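Nicotinate phosphoribosyltransferase (Porphyromonas gingivalis, PDB 2IM5) probably catalyses the ATP-assisted transfer of phosphoribosyl from its diphosphate to nicotinate, giving nicotinate ribonucleotide on the way to NAD+. Local coordinates at residues A22-R27 and I237-G242; I35-Q40 and P344-M349; K142-V147 and N336-G341; R64-F69 and L199-G204. All blocks are in the same frame, centred on the assembly; numbering follows the deposited sequence.

Interaction 1 (A22-R27 and I237-G242)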
loop_
_atom_site.group_PDB
_atom_site.type_symbol
_atom_site.label_atom_id
_atom_site.label_comp_id
_atom_site.label_asym_id
_atom_site.label_seq_id
_atom_site.Cartn_x
_atom_site.Cartn_y
_atom_site.Cartn_z
ATOM N N ALA A 22 -8.122 5.827 13.944
ATOM C CA ALA A 22 -8.040 6.252 15.336
ATOM C C ALA A 22 -8.904 7.478 15.623
ATOM O O ALA A 22 -9.461 7.617 16.717
ATOM C CB ALA A 22 -6.593 6.536 15.705
ATOM N N LYS A 23 -9.021 8.366 14.643
ATOM C CA LYS A 23 -9.819 9.566 14.833
ATOM C C LYS A 23 -11.304 9.339 14.630
ATOM O O LYS A 23 -12.114 9.661 15.498
ATOM C CB LYS A 23 -9.385 10.676 13.875
ATOM C CG LYS A 23 -10.256 11.930 14.020
ATOM C CD LYS A 23 -9.982 12.987 12.973
ATOM C CE LYS A 23 -10.808 14.244 13.273
ATOM N NZ LYS A 23 -10.687 15.275 12.209
ATOM N N LEU A 24 -11.658 8.777 13.477
ATOM C CA LEU A 24 -13.056 8.568 13.140
ATOM C C LEU A 24 -13.700 7.235 13.501
ATOM O O LEU A 24 -14.914 7.187 13.702
ATOM C CB LEU A 24 -13.263 8.832 11.647
ATOM C CG LEU A 24 -12.872 10.227 11.130
ATOM C CD1 LEU A 24 -13.044 10.250 9.595
ATOM C CD2 LEU A 24 -13.764 11.309 11.785
ATOM N N PHE A 25 -12.914 6.166 13.596
ATOM C CA PHE A 25 -13.464 4.845 13.916
ATOM C C PHE A 25 -12.656 4.109 14.987
ATOM O O PHE A 25 -12.271 2.951 14.799
ATOM C CB PHE A 25 -13.500 3.999 12.641
ATOM C CG PHE A 25 -14.189 4.675 11.496
ATOM C CD1 PHE A 25 -15.572 4.852 11.504
ATOM C CD2 PHE A 25 -13.453 5.187 10.435
ATOM C CE1 PHE A 25 -16.215 5.545 10.464
ATOM C CE2 PHE A 25 -14.082 5.877 9.391
ATOM C CZ PHE A 25 -15.466 6.058 9.407
ATOM N N PRO A 26 -12.412 4.759 16.134
ATOM C CA PRO A 26 -11.639 4.153 17.219
ATOM C C PRO A 26 -12.239 2.895 17.858
ATOM O O PRO A 26 -11.559 2.201 18.611
ATOM C CB PRO A 26 -11.486 5.307 18.211
ATOM C CG PRO A 26 -12.798 6.023 18.083
ATOM C CD PRO A 26 -12.980 6.056 16.555
ATOM N N ARG A 27 -13.501 2.600 17.562
ATOM C CA ARG A 27 -14.149 1.420 18.126
ATOM C C ARG A 27 -14.258 0.285 17.112
ATOM O O ARG A 27 -14.680 -0.818 17.449
ATOM C CB ARG A 27 -15.555 1.763 18.623
ATOM C CG ARG A 27 -15.607 2.763 19.763
ATOM C CD ARG A 27 -17.038 2.922 20.256
ATOM N NE ARG A 27 -17.081 3.515 21.590
ATOM C CZ ARG A 27 -16.983 4.816 21.832
ATOM N NH1 ARG A 27 -16.842 5.665 20.823
ATOM N NH2 ARG A 27 -17.007 5.265 23.082
ATOM N N ILE A 237 -10.899 13.774 3.896
ATOM C CA ILE A 237 -10.764 15.224 3.933
ATOM C C ILE A 237 -10.950 15.718 5.367
ATOM O O ILE A 237 -10.256 16.638 5.819
ATOM C CB ILE A 237 -11.811 15.893 3.023
ATOM C CG1 ILE A 237 -11.500 15.556 1.561
ATOM C CG2 ILE A 237 -11.823 17.406 3.250
ATOM C CD1 ILE A 237 -12.638 15.865 0.615
ATOM N N ASN A 238 -11.886 15.108 6.087
ATOM C CA ASN A 238 -12.109 15.495 7.479
ATOM C C ASN A 238 -10.836 15.263 8.277
ATOM O O ASN A 238 -10.470 16.063 9.134
ATOM C CB ASN A 238 -13.247 14.674 8.090
ATOM C CG ASN A 238 -13.404 14.907 9.595
ATOM O OD1 ASN A 238 -12.614 14.411 10.409
ATOM N ND2 ASN A 238 -14.424 15.674 9.966
ATOM N N VAL A 239 -10.149 14.168 7.982
ATOM C CA VAL A 239 -8.934 13.846 8.703
ATOM C C VAL A 239 -7.721 14.681 8.295
ATOM O O VAL A 239 -7.003 15.193 9.153
ATOM C CB VAL A 239 -8.581 12.341 8.535
ATOM C CG1 VAL A 239 -7.266 12.016 9.244
ATOM C CG2 VAL A 239 -9.718 11.471 9.080
ATOM N N TYR A 240 -7.503 14.844 6.994
ATOM C CA TYR A 240 -6.314 15.548 6.532
ATOM C C TYR A 240 -6.475 16.922 5.911
ATOM O O TYR A 240 -5.498 17.508 5.454
ATOM C CB TYR A 240 -5.527 14.616 5.598
ATOM C CG TYR A 240 -4.972 13.421 6.350
ATOM C CD1 TYR A 240 -4.010 13.591 7.341
ATOM C CD2 TYR A 240 -5.461 12.133 6.123
ATOM C CE1 TYR A 240 -3.552 12.517 8.089
ATOM C CE2 TYR A 240 -5.004 11.051 6.871
ATOM C CZ TYR A 240 -4.050 11.256 7.851
ATOM O OH TYR A 240 -3.581 10.210 8.599
ATOM N N ASP A 241 -7.704 17.429 5.906
ATOM C CA ASP A 241 -8.011 18.762 5.389
ATOM C C ASP A 241 -7.387 19.123 4.051
ATOM O O ASP A 241 -6.929 20.247 3.877
ATOM C CB ASP A 241 -7.588 19.821 6.407
ATOM C CG ASP A 241 -7.964 19.449 7.829
ATOM O OD1 ASP A 241 -9.159 19.158 8.077
ATOM O OD2 ASP A 241 -7.062 19.456 8.703
ATOM N N GLY A 242 -7.365 18.189 3.110
ATOM C CA GLY A 242 -6.780 18.496 1.818
ATOM C C GLY A 242 -5.389 17.936 1.593
ATOM O O GLY A 242 -4.942 17.864 0.453
HETATM O O HOH W 1 -7.932 15.750 11.753
#

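Interaction 2 (I35-Q40 and P344-M349)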
loop_
_atom_site.group_PDB
_atom_site.type_symbol
_atom_site.label_atom_id
_atom_site.label_comp_id
_atom_site.label_asym_id
_atom_site.label_seq_id
_atom_site.Cartn_x
_atom_site.Cartn_y
_atom_site.Cartn_z
ATOM N N ILE A 35 -2.783 -14.097 2.311
ATOM C CA ILE A 35 -3.143 -14.937 1.179
ATOM C C ILE A 35 -1.926 -15.166 0.285
ATOM O O ILE A 35 -1.343 -14.219 -0.248
ATOM C CB ILE A 35 -4.243 -14.296 0.288
ATOM C CG1 ILE A 35 -5.454 -13.879 1.124
ATOM C CG2 ILE A 35 -4.663 -15.284 -0.794
ATOM C CD1 ILE A 35 -6.172 -15.035 1.787
ATOM N N ASP A 36 -1.524 -16.423 0.143
ATOM C CA ASP A 36 -0.420 -16.751 -0.749
ATOM C C ASP A 36 -1.113 -17.153 -2.041
ATOM O O ASP A 36 -1.616 -18.270 -2.163
ATOM C CB ASP A 36 0.401 -17.914 -0.215
ATOM C CG ASP A 36 1.375 -18.463 -1.252
ATOM O OD1 ASP A 36 1.622 -17.782 -2.280
ATOM O OD2 ASP A 36 1.899 -19.577 -1.035
ATOM N N ARG A 37 -1.143 -16.234 -2.994
ATOM C CA ARG A 37 -1.819 -16.470 -4.254
ATOM C C ARG A 37 -1.191 -17.530 -5.148
ATOM O O ARG A 37 -1.732 -17.857 -6.202
ATOM C CB ARG A 37 -1.989 -15.137 -4.985
ATOM C CG ARG A 37 -2.815 -14.155 -4.151
ATOM C CD ARG A 37 -3.217 -12.894 -4.886
ATOM N NE ARG A 37 -2.078 -12.035 -5.195
ATOM C CZ ARG A 37 -2.186 -10.763 -5.566
ATOM N NH1 ARG A 37 -3.384 -10.201 -5.669
ATOM N NH2 ARG A 37 -1.100 -10.054 -5.835
ATOM N N ASN A 38 -0.062 -18.081 -4.721
ATOM C CA ASN A 38 0.596 -19.129 -5.485
ATOM C C ASN A 38 0.380 -20.466 -4.788
ATOM O O ASN A 38 0.847 -21.504 -5.255
ATOM C CB ASN A 38 2.092 -18.843 -5.620
ATOM C CG ASN A 38 2.405 -17.892 -6.760
ATOM O OD1 ASN A 38 3.546 -17.471 -6.930
ATOM N ND2 ASN A 38 1.392 -17.556 -7.552
ATOM N N ARG A 39 -0.338 -20.428 -3.669
ATOM C CA ARG A 39 -0.636 -21.626 -2.890
ATOM C C ARG A 39 0.574 -22.528 -2.662
ATOM O O ARG A 39 0.493 -23.743 -2.839
ATOM C CB ARG A 39 -1.748 -22.436 -3.564
ATOM C CG ARG A 39 -3.101 -21.754 -3.582
ATOM C CD ARG A 39 -4.183 -22.718 -4.057
ATOM N NE ARG A 39 -5.499 -22.085 -4.117
ATOM C CZ ARG A 39 -6.149 -21.593 -3.064
ATOM N NH1 ARG A 39 -5.609 -21.660 -1.853
ATOM N NH2 ARG A 39 -7.339 -21.026 -3.224
ATOM N N GLN A 40 1.694 -21.932 -2.274
ATOM C CA GLN A 40 2.904 -22.694 -2.005
ATOM C C GLN A 40 2.717 -23.502 -0.729
ATOM O O GLN A 40 1.976 -23.103 0.169
ATOM C CB GLN A 40 4.097 -21.757 -1.824
ATOM C CG GLN A 40 4.561 -21.075 -3.092
ATOM C CD GLN A 40 5.672 -20.077 -2.829
ATOM O OE1 GLN A 40 6.575 -20.331 -2.030
ATOM N NE2 GLN A 40 5.620 -18.939 -3.510
ATOM N N PRO A 344 9.977 -12.918 -6.791
ATOM C CA PRO A 344 9.188 -12.368 -5.685
ATOM C C PRO A 344 8.030 -13.284 -5.312
ATOM O O PRO A 344 7.487 -13.984 -6.167
ATOM C CB PRO A 344 8.686 -11.038 -6.243
ATOM C CG PRO A 344 9.751 -10.660 -7.236
ATOM C CD PRO A 344 10.024 -11.973 -7.918
ATOM N N LEU A 345 7.660 -13.282 -4.037
ATOM C CA LEU A 345 6.539 -14.090 -3.571
ATOM C C LEU A 345 5.270 -13.367 -3.978
ATOM O O LEU A 345 5.242 -12.133 -4.044
ATOM C CB LEU A 345 6.564 -14.235 -2.049
ATOM C CG LEU A 345 7.648 -15.117 -1.434
ATOM C CD1 LEU A 345 7.475 -15.149 0.078
ATOM C CD2 LEU A 345 7.542 -16.519 -2.006
ATOM N N ASN A 346 4.219 -14.123 -4.257
ATOM C CA ASN A 346 2.956 -13.516 -4.645
ATOM C C ASN A 346 2.028 -13.557 -3.437
ATOM O O ASN A 346 1.058 -14.318 -3.405
ATOM C CB ASN A 346 2.349 -14.276 -5.821
ATOM C CG ASN A 346 1.091 -13.620 -6.345
ATOM O OD1 ASN A 346 0.879 -12.418 -6.162
ATOM N ND2 ASN A 346 0.253 -14.401 -7.013
ATOM N N ILE A 347 2.340 -12.723 -2.449
ATOM C CA ILE A 347 1.576 -12.666 -1.209
ATOM C C ILE A 347 0.923 -11.324 -0.888
ATOM O O ILE A 347 1.425 -10.261 -1.255
ATOM C CB ILE A 347 2.479 -13.038 -0.017
ATOM C CG1 ILE A 347 3.733 -12.156 -0.024
ATOM C CG2 ILE A 347 2.859 -14.510 -0.088
ATOM C CD1 ILE A 347 4.656 -12.396 1.154
ATOM N N VAL A 348 -0.200 -11.392 -0.181
ATOM C CA VAL A 348 -0.928 -10.205 0.247
ATOM C C VAL A 348 -1.566 -10.498 1.598
ATOM O O VAL A 348 -1.632 -11.650 2.028
ATOM C CB VAL A 348 -2.056 -9.804 -0.751
ATOM C CG1 VAL A 348 -1.460 -9.402 -2.081
ATOM C CG2 VAL A 348 -3.045 -10.959 -0.941
ATOM N N MET A 349 -2.004 -9.444 2.277
ATOM C CA MET A 349 -2.681 -9.584 3.562
ATOM C C MET A 349 -3.738 -8.490 3.520
ATOM O O MET A 349 -3.432 -7.309 3.710
ATOM C CB MET A 349 -1.706 -9.379 4.732
ATOM C CG MET A 349 -2.240 -9.931 6.048
ATOM S SD MET A 349 -1.032 -10.056 7.370
ATOM C CE MET A 349 -2.074 -10.726 8.673
#

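Interaction 3 (K142-V147 and N336-G341)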
loop_
_atom_site.group_PDB
_atom_site.type_symbol
_atom_site.label_atom_id
_atom_site.label_comp_id
_atom_site.label_asym_id
_atom_site.label_seq_id
_atom_site.Cartn_x
_atom_site.Cartn_y
_atom_site.Cartn_z
ATOM N N LYS A 142 26.372 -7.802 -6.891
ATOM C CA LYS A 142 26.965 -7.159 -8.051
ATOM C C LYS A 142 25.845 -6.703 -8.969
ATOM O O LYS A 142 25.870 -5.591 -9.495
ATOM C CB LYS A 142 27.888 -8.126 -8.794
ATOM C CG LYS A 142 28.553 -7.509 -10.018
ATOM C CD LYS A 142 29.641 -8.413 -10.583
ATOM C CE LYS A 142 30.394 -7.720 -11.706
ATOM N NZ LYS A 142 31.576 -8.516 -12.157
ATOM N N GLN A 143 24.858 -7.568 -9.162
ATOM C CA GLN A 143 23.731 -7.220 -10.011
ATOM C C GLN A 143 22.865 -6.139 -9.370
ATOM O O GLN A 143 22.393 -5.227 -10.051
ATOM C CB GLN A 143 22.860 -8.436 -10.303
ATOM C CG GLN A 143 21.703 -8.075 -11.216
ATOM C CD GLN A 143 20.761 -9.221 -11.469
ATOM O OE1 GLN A 143 21.183 -10.304 -11.878
ATOM N NE2 GLN A 143 19.469 -8.992 -11.237
ATOM N N VAL A 144 22.638 -6.254 -8.067
ATOM C CA VAL A 144 21.842 -5.260 -7.358
ATOM C C VAL A 144 22.475 -3.886 -7.588
ATOM O O VAL A 144 21.802 -2.948 -8.006
ATOM C CB VAL A 144 21.792 -5.551 -5.839
ATOM C CG1 VAL A 144 21.080 -4.427 -5.116
ATOM C CG2 VAL A 144 21.077 -6.873 -5.583
ATOM N N GLU A 145 23.774 -3.780 -7.322
ATOM C CA GLU A 145 24.500 -2.525 -7.506
ATOM C C GLU A 145 24.321 -1.990 -8.925
ATOM O O GLU A 145 23.917 -0.842 -9.125
ATOM C CB GLU A 145 25.995 -2.733 -7.246
ATOM C CG GLU A 145 26.381 -3.037 -5.804
ATOM C CD GLU A 145 26.235 -1.834 -4.892
ATOM O OE1 GLU A 145 26.591 -0.715 -5.322
ATOM O OE2 GLU A 145 25.778 -2.006 -3.739
ATOM N N GLU A 146 24.615 -2.844 -9.904
ATOM C CA GLU A 146 24.539 -2.489 -11.319
ATOM C C GLU A 146 23.176 -2.145 -11.914
ATOM O O GLU A 146 23.019 -1.091 -12.535
ATOM C CB GLU A 146 25.192 -3.588 -12.161
ATOM C CG GLU A 146 26.715 -3.561 -12.108
ATOM C CD GLU A 146 27.357 -4.742 -12.828
ATOM O OE1 GLU A 146 26.933 -5.065 -13.965
ATOM O OE2 GLU A 146 28.295 -5.341 -12.252
ATOM N N VAL A 147 22.193 -3.022 -11.755
ATOM C CA VAL A 147 20.875 -2.742 -12.324
ATOM C C VAL A 147 20.167 -1.566 -11.648
ATOM O O VAL A 147 19.436 -0.826 -12.299
ATOM C CB VAL A 147 19.940 -3.980 -12.262
ATOM C CG1 VAL A 147 20.578 -5.146 -12.997
ATOM C CG2 VAL A 147 19.650 -4.349 -10.813
ATOM N N ASN A 336 13.107 -6.377 -5.187
ATOM C CA ASN A 336 13.288 -7.814 -5.289
ATOM C C ASN A 336 13.661 -8.187 -6.717
ATOM O O ASN A 336 12.852 -8.740 -7.459
ATOM C CB ASN A 336 12.021 -8.558 -4.866
ATOM C CG ASN A 336 12.304 -9.993 -4.472
ATOM O OD1 ASN A 336 13.225 -10.622 -5.009
ATOM N ND2 ASN A 336 11.512 -10.526 -3.544
ATOM N N ASP A 337 14.894 -7.859 -7.084
ATOM C CA ASP A 337 15.438 -8.138 -8.413
ATOM C C ASP A 337 16.919 -8.433 -8.154
ATOM O O ASP A 337 17.817 -7.760 -8.669
ATOM C CB ASP A 337 15.258 -6.901 -9.301
ATOM C CG ASP A 337 15.804 -7.095 -10.702
ATOM O OD1 ASP A 337 15.900 -8.261 -11.155
ATOM O OD2 ASP A 337 16.121 -6.074 -11.357
ATOM N N VAL A 338 17.153 -9.452 -7.336
ATOM C CA VAL A 338 18.495 -9.829 -6.922
ATOM C C VAL A 338 19.227 -10.862 -7.771
ATOM O O VAL A 338 20.298 -11.338 -7.381
ATOM C CB VAL A 338 18.465 -10.327 -5.465
ATOM C CG1 VAL A 338 17.840 -9.263 -4.569
ATOM C CG2 VAL A 338 17.679 -11.626 -5.374
ATOM N N GLY A 339 18.660 -11.201 -8.925
ATOM C CA GLY A 339 19.287 -12.171 -9.801
ATOM C C GLY A 339 19.272 -13.591 -9.256
ATOM O O GLY A 339 18.784 -13.851 -8.150
ATOM N N GLY A 340 19.809 -14.520 -10.044
ATOM C CA GLY A 340 19.861 -15.911 -9.624
ATOM C C GLY A 340 18.531 -16.631 -9.741
ATOM O O GLY A 340 18.274 -17.593 -9.018
ATOM N N GLY A 341 17.684 -16.166 -10.651
ATOM C CA GLY A 341 16.389 -16.796 -10.830
ATOM C C GLY A 341 15.444 -16.573 -9.661
ATOM O O GLY A 341 14.323 -17.081 -9.663
#

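Interaction 4 (R64-F69 and L199-G204)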
loop_
_atom_site.group_PDB
_atom_site.type_symbol
_atom_site.label_atom_id
_atom_site.label_comp_id
_atom_site.label_asym_id
_atom_site.label_seq_id
_atom_site.Cartn_x
_atom_site.Cartn_y
_atom_site.Cartn_z
ATOM N N ARG A 64 13.682 8.370 20.097
ATOM C CA ARG A 64 13.565 9.818 20.189
ATOM C C ARG A 64 13.801 10.472 18.822
ATOM O O ARG A 64 13.089 11.398 18.440
ATOM C CB ARG A 64 14.564 10.356 21.217
ATOM C CG ARG A 64 14.301 11.793 21.654
ATOM C CD ARG A 64 12.823 12.013 22.007
ATOM N NE ARG A 64 12.248 10.870 22.721
ATOM C CZ ARG A 64 10.988 10.803 23.149
ATOM N NH1 ARG A 64 10.152 11.817 22.942
ATOM N NH2 ARG A 64 10.558 9.713 23.777
ATOM N N ASP A 65 14.789 9.985 18.079
ATOM C CA ASP A 65 15.066 10.548 16.762
ATOM C C ASP A 65 13.919 10.292 15.798
ATOM O O ASP A 65 13.592 11.151 14.979
ATOM C CB ASP A 65 16.352 9.968 16.162
ATOM C CG ASP A 65 17.601 10.489 16.843
ATOM O OD1 ASP A 65 17.553 11.606 17.408
ATOM O OD2 ASP A 65 18.638 9.787 16.797
ATOM N N GLU A 66 13.314 9.109 15.888
ATOM C CA GLU A 66 12.203 8.781 15.003
ATOM C C GLU A 66 11.015 9.680 15.308
ATOM O O GLU A 66 10.335 10.144 14.399
ATOM C CB GLU A 66 11.819 7.310 15.146
ATOM C CG GLU A 66 12.941 6.371 14.729
ATOM C CD GLU A 66 12.566 4.907 14.864
ATOM O OE1 GLU A 66 11.910 4.542 15.866
ATOM O OE2 GLU A 66 12.946 4.123 13.969
ATOM N N LYS A 67 10.779 9.939 16.587
ATOM C CA LYS A 67 9.675 10.805 16.978
ATOM C C LYS A 67 9.889 12.209 16.407
ATOM O O LYS A 67 8.958 12.817 15.882
ATOM C CB LYS A 67 9.556 10.881 18.503
ATOM C CG LYS A 67 8.363 11.686 18.978
ATOM C CD LYS A 67 8.351 11.870 20.489
ATOM C CE LYS A 67 7.247 12.835 20.902
ATOM N NZ LYS A 67 7.225 13.131 22.371
ATOM N N GLU A 68 11.111 12.726 16.513
ATOM C CA GLU A 68 11.426 14.053 15.982
ATOM C C GLU A 68 11.266 14.068 14.467
ATOM O O GLU A 68 10.834 15.068 13.890
ATOM C CB GLU A 68 12.854 14.456 16.344
ATOM C CG GLU A 68 13.038 14.817 17.807
ATOM C CD GLU A 68 14.504 15.003 18.190
ATOM O OE1 GLU A 68 15.238 15.698 17.443
ATOM O OE2 GLU A 68 14.916 14.457 19.243
ATOM N N PHE A 69 11.621 12.957 13.825
ATOM C CA PHE A 69 11.482 12.843 12.381
ATOM C C PHE A 69 9.997 12.929 12.001
ATOM O O PHE A 69 9.618 13.656 11.083
ATOM C CB PHE A 69 12.050 11.511 11.895
ATOM C CG PHE A 69 11.786 11.232 10.445
ATOM C CD1 PHE A 69 12.475 11.924 9.449
ATOM C CD2 PHE A 69 10.832 10.287 10.072
ATOM C CE1 PHE A 69 12.216 11.677 8.099
ATOM C CE2 PHE A 69 10.566 10.033 8.735
ATOM C CZ PHE A 69 11.262 10.732 7.739
ATOM N N LEU A 199 13.290 4.009 6.058
ATOM C CA LEU A 199 14.346 4.290 5.104
ATOM C C LEU A 199 14.327 5.743 4.625
ATOM O O LEU A 199 15.349 6.269 4.187
ATOM C CB LEU A 199 14.256 3.317 3.927
ATOM C CG LEU A 199 14.572 1.869 4.339
ATOM C CD1 LEU A 199 14.498 0.947 3.132
ATOM C CD2 LEU A 199 15.969 1.810 4.980
ATOM N N ALA A 200 13.169 6.393 4.705
ATOM C CA ALA A 200 13.070 7.789 4.301
ATOM C C ALA A 200 13.808 8.587 5.373
ATOM O O ALA A 200 14.505 9.559 5.085
ATOM C CB ALA A 200 11.614 8.221 4.233
ATOM N N HIS A 201 13.648 8.152 6.616
ATOM C CA HIS A 201 14.296 8.791 7.748
ATOM C C HIS A 201 15.803 8.594 7.624
ATOM O O HIS A 201 16.578 9.552 7.671
ATOM C CB HIS A 201 13.804 8.162 9.053
ATOM C CG HIS A 201 14.505 8.669 10.276
ATOM N ND1 HIS A 201 14.553 7.955 11.454
ATOM C CD2 HIS A 201 15.166 9.828 10.513
ATOM C CE1 HIS A 201 15.214 8.650 12.363
ATOM N NE2 HIS A 201 15.596 9.790 11.818
ATOM N N LYS A 202 16.205 7.339 7.454
ATOM C CA LYS A 202 17.613 6.982 7.336
ATOM C C LYS A 202 18.358 7.651 6.177
ATOM O O LYS A 202 19.488 8.115 6.349
ATOM C CB LYS A 202 17.751 5.464 7.206
ATOM C CG LYS A 202 19.172 5.002 6.974
ATOM C CD LYS A 202 19.307 3.491 7.093
ATOM C CE LYS A 202 20.747 3.067 6.805
ATOM N NZ LYS A 202 20.953 1.619 7.028
ATOM N N HIS A 203 17.730 7.702 5.008
ATOM C CA HIS A 203 18.368 8.280 3.835
ATOM C C HIS A 203 17.981 9.718 3.509
ATOM O O HIS A 203 18.347 10.234 2.453
ATOM C CB HIS A 203 18.107 7.387 2.624
ATOM C CG HIS A 203 18.698 6.019 2.754
ATOM N ND1 HIS A 203 20.057 5.796 2.799
ATOM C CD2 HIS A 203 18.114 4.803 2.880
ATOM C CE1 HIS A 203 20.285 4.503 2.948
ATOM N NE2 HIS A 203 19.122 3.877 3.000
ATOM N N GLY A 204 17.245 10.358 4.412
ATOM C CA GLY A 204 16.850 11.742 4.209
ATOM C C GLY A 204 16.006 11.980 2.973
ATOM O O GLY A 204 16.239 12.925 2.224
HETATM O O HOH W 2 14.120 5.072 11.636
#

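Interaction 1 (A22-R27 and I237-G242)
Lys23 reaches from the last turn of helix 12-24 to the C-terminal turn of helix 228-240, and its fully extended chain passes Val239 and ends on Asn238. CB points toward the other helix, and CG continues anti to the backbone N (chi1 178°), which starts the chain across the gap. Lys23 CD passes Val239 CG2 at 4.2 Å, the two side chains running past each other in opposite directions. Lys23 CE lies 3.4 Å from Asn238 OD1. At the tip, NZ donates to Asn238 OD1 at 2.8 Å, standing above the plane of that carbonyl, 38° out of it. A weak bond joins the same NZ to Asn238 O, and water 1 accepts from NZ while donating to Val239 O at 2.8 Å.

The end of a helix suits such a partner: carbonyls of the last turn lack the amide donors that a further turn would bring, and a long cationic chain can supply N-H donors from another helix. Here it does so between segments of the N-terminal and the TIM-barrel-related NAPRTase family regions.

Beside the lysine, Leu24 contributes the apolar share. Its CD1 touches Val239 CG2 at 3.6 Å, while CD2 lies 3.6 Å from Asn238 OD1. Val239 is buried and also packs on Tyr19 and Ala20 of helix 12-24, a place for which a compact branched side chain is well suited.

Interaction 2 (I35-Q40 and P344-M349)
Ile35 and Val348 form a hydrogen-bonded pair of the antiparallel sheet in which strand 29-36 lies beside strand 347-355. Backbone bonds set the register: Ile35 N donates to Val348 O at 2.7 Å, and Val348 N returns a bond to Ile35 O at 3.1 Å. Asp36 and Ile347 follow as a non-hydrogen-bonded pair. Where the strand ends, Arg37 N still reaches Asn346 O at 2.9 Å, so the pairing runs on into the turn.

Within 35-40, Asp36 governs a type I turn from Asp36 to Arg39. Its OD1 accepts from Asn38 N in an Asx turn, and OD2 takes Gln40 N at 2.7 Å; both donors stand above the carboxylate plane. A short acidic side chain can thus serve two turn amides at once.

Van der Waals contacts are modest. Ile35 CB meets Val348 CG2 at 3.8 Å, and beta-branched residues such as these suit extended strands. A methyl-to-amide contact puts Leu345 CD2 3.4 Å from Gln40 NE2, the two chains crossing at about a right angle.

The cationic group at this contact is Arg37. A bend at chi3 (-68°) places its NE, and both NE and NH2 donate to Asn346 OD1, each at 3.1 Å. The guanidinium and amide planes are 43° apart. Arg169 adds a weak bond to the same oxygen. Val348 CG1 sits 3.8 Å above the guanidinium plane, over its centre.

Interaction 3 (K142-V147 and N336-G341)
Gln143 extends from helix 141-157 to the backbone of loop 336-341. Its amide end lies against Asp337 and Gly339: NE2 makes a weak hydrogen bond to Asp337 O at 3.3 Å, with an N-H...O angle of 123°, and OE1 approaches Gly339 CA at 3.4 Å. Glycine suits this place twice over, since its phi is positive and a side chain would point straight at the glutamine amide. CG is anti to the backbone N (chi1 -179°) and the chain continues extended, the length needed to span from helix to loop.

Next to this polar contact, Val144 CG2 and Val338 CG1 meet at 4.1 Å, their side chains lying side by side and pointing the same way. Val147 CG2 approaches Asp337 OD2 at 4.0 Å. That carboxylate has its main partner further along the same helix, in a salt bridge with Lys151, which ties the loop to the next turn.

Asp140, just ahead of the helix, makes a backbone hydrogen bond with Val338, a second point of attachment for the loop. The two valines are buried against helix 173-186, Val144 on Val179 and Val338 on Val175, so the loop between helix 332-335 and strand 347-355 packs against both that helix and helix 141-157.

Interaction 4 (R64-F69 and L199-G204)
His201 and Phe69 dominate this contact, their rings forming an offset stack with centroids 4.6 Å apart and planes at 25°. Each side chain slides past the other in the opposite direction, so the stack is reinforced by a reciprocal pair of CH-pi contacts. His201 CB stands over the centre of the Phe69 ring, 3.6 Å from its centroid, and Phe69 CB lies over the face of the imidazole, 3.9 Å from the centroid and nearer the rim. Both residues have CG anti to the backbone N (chi1 172° for Phe69), which directs each CG away from its own backbone N and into the contact. Past the stack, Phe69 CZ touches Ala200 CB at 4.3 Å, where a small residue allows the ring tip to come close to the helix backbone.

Glu66 is the third partner. Its CG lies 4.0 Å from His201 ND1, while water 2 joins OE2 to ND1, donating to the carboxylate at 2.8 Å. Ser6 also bonds to OE2, and Thr63 N to OE1, so both oxygens of the buried acid have hydrogen-bond partners.

Helices 64-73 and 197-203 run nearly perpendicular, with local axes 10.9 Å apart at 97°, and the latter closes in a Schellman motif at Gly204: a crossed-helix packing bridged by aromatic side chains.

Overall arrangement
The four contacts join segments 130 to 304 residues apart in the chain. Interactions 1, 2 and 4 each link the N-terminal family region to the NAPRTase region; their first segments come in the order 1, 2, 4. Interaction 4 is nested within the loops closed by interactions 1 and 2, whereas interaction 3 is nested within that of interaction 2 alone. Helix 12-24 and strand 29-36 are consecutive, yet the centres of interactions 1 and 2 are about 31 Å apart, on opposite sides of the chain's centre. Interactions 2 and 3 touch through Pro344 and Asn336. Interaction 2 pairs two strands of the antiparallel sheet, while interactions 1 and 4 join helices of the N-terminal family region to helices of the NAPRTase region.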